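Local atomic coordinates of monosaccharide-transporting ATPase (Actinobacillus succinogenes, PDB entry 5DTE), a protein that binds D-allose and, as a periplasmic solute-binding protein of the ABC-transporter type, probably delivers sugar for uptake. Residues 196-201 / 222-227. Residues are numbered along the deposited sequence; the frame is centred on the assembly and turned at random.
Sequences ANWETE and AANDNM. With ALL (beta-D-allopyranose), chain E.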
loop_
_atom_site.group_PDB
_atom_site.type_symbol
_atom_site.label_atom_id
_atom_site.label_comp_id
_atom_site.label_asym_id
_atom_site.label_seq_id
_atom_site.Cartn_x
_atom_site.Cartn_y
_atom_site.Cartn_z
ATOM N N ALA A 196 3.848 -7.605 11.394
ATOM C CA ALA A 196 4.557 -8.603 10.620
ATOM C C ALA A 196 5.373 -7.957 9.503
ATOM O O ALA A 196 5.917 -8.657 8.652
ATOM C CB ALA A 196 3.598 -9.613 10.063
ATOM N N ASN A 197 5.450 -6.625 9.523
ATOM C CA ASN A 197 6.357 -5.844 8.656
ATOM C C ASN A 197 6.174 -5.986 7.147
ATOM O O ASN A 197 7.119 -5.711 6.397
ATOM C CB ASN A 197 7.820 -6.178 8.982
ATOM C CG ASN A 197 8.247 -5.667 10.345
ATOM O OD1 ASN A 197 8.486 -4.472 10.515
ATOM N ND2 ASN A 197 8.339 -6.571 11.325
ATOM N N TRP A 198 4.976 -6.415 6.724
ATOM C CA TRP A 198 4.579 -6.553 5.311
ATOM C C TRP A 198 5.124 -7.803 4.616
ATOM O O TRP A 198 4.880 -7.995 3.420
ATOM C CB TRP A 198 4.998 -5.322 4.495
ATOM C CG TRP A 198 4.242 -4.058 4.808
ATOM C CD1 TRP A 198 2.898 -3.920 5.090
ATOM C CD2 TRP A 198 4.798 -2.758 4.884
ATOM N NE1 TRP A 198 2.594 -2.599 5.315
ATOM C CE2 TRP A 198 3.745 -1.869 5.204
ATOM C CE3 TRP A 198 6.086 -2.254 4.710
ATOM C CZ2 TRP A 198 3.953 -0.510 5.351
ATOM C CZ3 TRP A 198 6.289 -0.909 4.849
ATOM C CH2 TRP A 198 5.230 -0.049 5.169
ATOM N N GLU A 199 5.850 -8.641 5.360
ATOM C CA GLU A 199 6.474 -9.858 4.825
ATOM C C GLU A 199 5.589 -11.077 5.011
ATOM O O GLU A 199 5.060 -11.279 6.084
ATOM C CB GLU A 199 7.829 -10.126 5.504
ATOM C CG GLU A 199 9.057 -9.530 4.814
ATOM C CD GLU A 199 10.361 -9.878 5.536
ATOM O OE1 GLU A 199 10.645 -11.085 5.737
ATOM O OE2 GLU A 199 11.097 -8.937 5.918
ATOM N N THR A 200 5.456 -11.905 3.980
ATOM C CA THR A 200 4.759 -13.184 4.128
ATOM C C THR A 200 5.382 -14.037 5.244
ATOM O O THR A 200 4.704 -14.357 6.223
ATOM C CB THR A 200 4.744 -14.000 2.806
ATOM O OG1 THR A 200 3.875 -13.367 1.862
ATOM C CG2 THR A 200 4.222 -15.371 3.045
ATOM N N GLU A 201 6.664 -14.374 5.121
ATOM C CA GLU A 201 7.299 -15.328 6.040
ATOM C C GLU A 201 7.153 -14.933 7.520
ATOM O O GLU A 201 6.886 -15.791 8.355
ATOM C CB GLU A 201 8.783 -15.514 5.688
ATOM C CG GLU A 201 9.396 -16.861 6.127
ATOM C CD GLU A 201 8.903 -18.058 5.307
ATOM O OE1 GLU A 201 9.025 -19.218 5.787
ATOM O OE2 GLU A 201 8.404 -17.839 4.178
ATOM N N ALA A 222 -5.273 -8.300 8.092
ATOM C CA ALA A 222 -3.887 -8.031 7.698
ATOM C C ALA A 222 -3.759 -6.780 6.794
ATOM O O ALA A 222 -4.432 -6.668 5.761
ATOM C CB ALA A 222 -3.307 -9.242 7.003
ATOM N N ALA A 223 -2.873 -5.863 7.175
ATOM C CA ALA A 223 -2.735 -4.561 6.504
ATOM C C ALA A 223 -2.025 -4.557 5.118
ATOM O O ALA A 223 -1.976 -3.482 4.485
ATOM C CB ALA A 223 -2.018 -3.575 7.458
ATOM N N ASN A 224 -1.420 -5.684 4.709
ATOM C CA ASN A 224 -1.255 -5.984 3.303
ATOM C C ASN A 224 -1.462 -7.392 2.862
ATOM O O ASN A 224 -1.512 -8.304 3.660
ATOM C CB ASN A 224 0.082 -5.428 2.758
ATOM C CG ASN A 224 1.272 -6.345 2.945
ATOM O OD1 ASN A 224 1.215 -7.561 2.863
ATOM N ND2 ASN A 224 2.400 -5.713 2.931
ATOM N N ASP A 225 -1.561 -7.512 1.544
ATOM C CA ASP A 225 -1.796 -8.757 0.879
ATOM C C ASP A 225 -0.768 -9.845 1.179
ATOM O O ASP A 225 -1.127 -11.024 1.240
ATOM C CB ASP A 225 -1.858 -8.521 -0.615
ATOM C CG ASP A 225 -3.259 -8.622 -1.128
ATOM O OD1 ASP A 225 -4.138 -8.967 -0.307
ATOM O OD2 ASP A 225 -3.482 -8.391 -2.331
ATOM N N ASN A 226 0.507 -9.491 1.310
ATOM C CA ASN A 226 1.509 -10.489 1.683
ATOM C C ASN A 226 1.259 -11.088 3.070
ATOM O O ASN A 226 1.267 -12.309 3.214
ATOM C CB ASN A 226 2.922 -9.898 1.619
ATOM C CG ASN A 226 3.432 -9.785 0.210
ATOM O OD1 ASN A 226 3.025 -10.552 -0.658
ATOM N ND2 ASN A 226 4.321 -8.825 -0.035
ATOM N N MET A 227 1.037 -10.251 4.084
ATOM C CA MET A 227 0.824 -10.779 5.438
ATOM C C MET A 227 -0.477 -11.622 5.536
ATOM O O MET A 227 -0.570 -12.547 6.357
ATOM C CB MET A 227 0.814 -9.640 6.464
ATOM C CG MET A 227 2.084 -8.811 6.454
ATOM S SD MET A 227 2.186 -7.523 7.711
ATOM C CE MET A 227 0.998 -6.335 7.114
HETATM C C1 ALL E . 2.390 0.072 1.133
HETATM C C2 ALL E . 1.628 -0.139 -0.161
HETATM C C3 ALL E . 1.358 -1.572 -0.433
HETATM C C4 ALL E . 2.568 -2.431 -0.239
HETATM C C5 ALL E . 3.079 -2.216 1.175
HETATM C C6 ALL E . 4.167 -3.158 1.575
HETATM O O1 ALL E . 2.832 1.368 1.249
HETATM O O2 ALL E . 0.359 0.541 -0.036
HETATM O O3 ALL E . 0.329 -2.037 0.495
HETATM O O4 ALL E . 2.232 -3.811 -0.449
HETATM O O5 ALL E . 3.564 -0.844 1.247
HETATM O O6 ALL E . 5.356 -2.810 0.897
#
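Met227 lays the end of its side chain against the turn that carries Trp198, its CE 3.7 Å from Trp198 CD1. Its SD stands 5.4 Å from the centroid of the five-membered ring of Trp198. The sulfur lies 58° off the ring normal, which makes this an oblique Met-aromatic contact. In this periplasmic-binding-protein fold the two segments are successive strand-to-helix connections of the domain built on the four-stranded parallel sheet, and both reach the sugar pocket. Residues 196-199 form a type I' turn between strand 188-195 and helix 200-213, while 222-227 lead from strand 219-222 into helix 225-237. The methionine chain runs extended through chi2, which carries SD to Ala196 CB and to Trp198 N, and the bend at chi3 then turns CE toward Trp198 CD1. Trp198 N gives SD a weak hydrogen bond of 3.2 Å. Its N-H...S angle is 143°. Helix 200-213 also meets this side chain through Ala203.

Asn224 is the N-cap of helix 225-237: its OD1 accepts from Met227 N at 3.0 Å, the donor tilted from the carbonyl plane. This capping bond restrains the rotation of the amide, which crosses the indole, though its exact place is less sure. The allose meets one face of that indole with C6, 3.4 Å from Trp198 CG and displaced toward the rim. Arg174, itself hydrogen-bonded to the sugar, ties the second connection to the same site through Ala223 O.

Farther from the sugar, the CB of Asn226 packs against Trp198 O, and its ND2 has a weak hydrogen bond to Asn38 of the pocket. Close to the start of the other helix, Thr200 OG1 donates to Asn226 O at 3.1 Å, approaching from above the carbonyl plane with a C=O...OG1 angle of 107°.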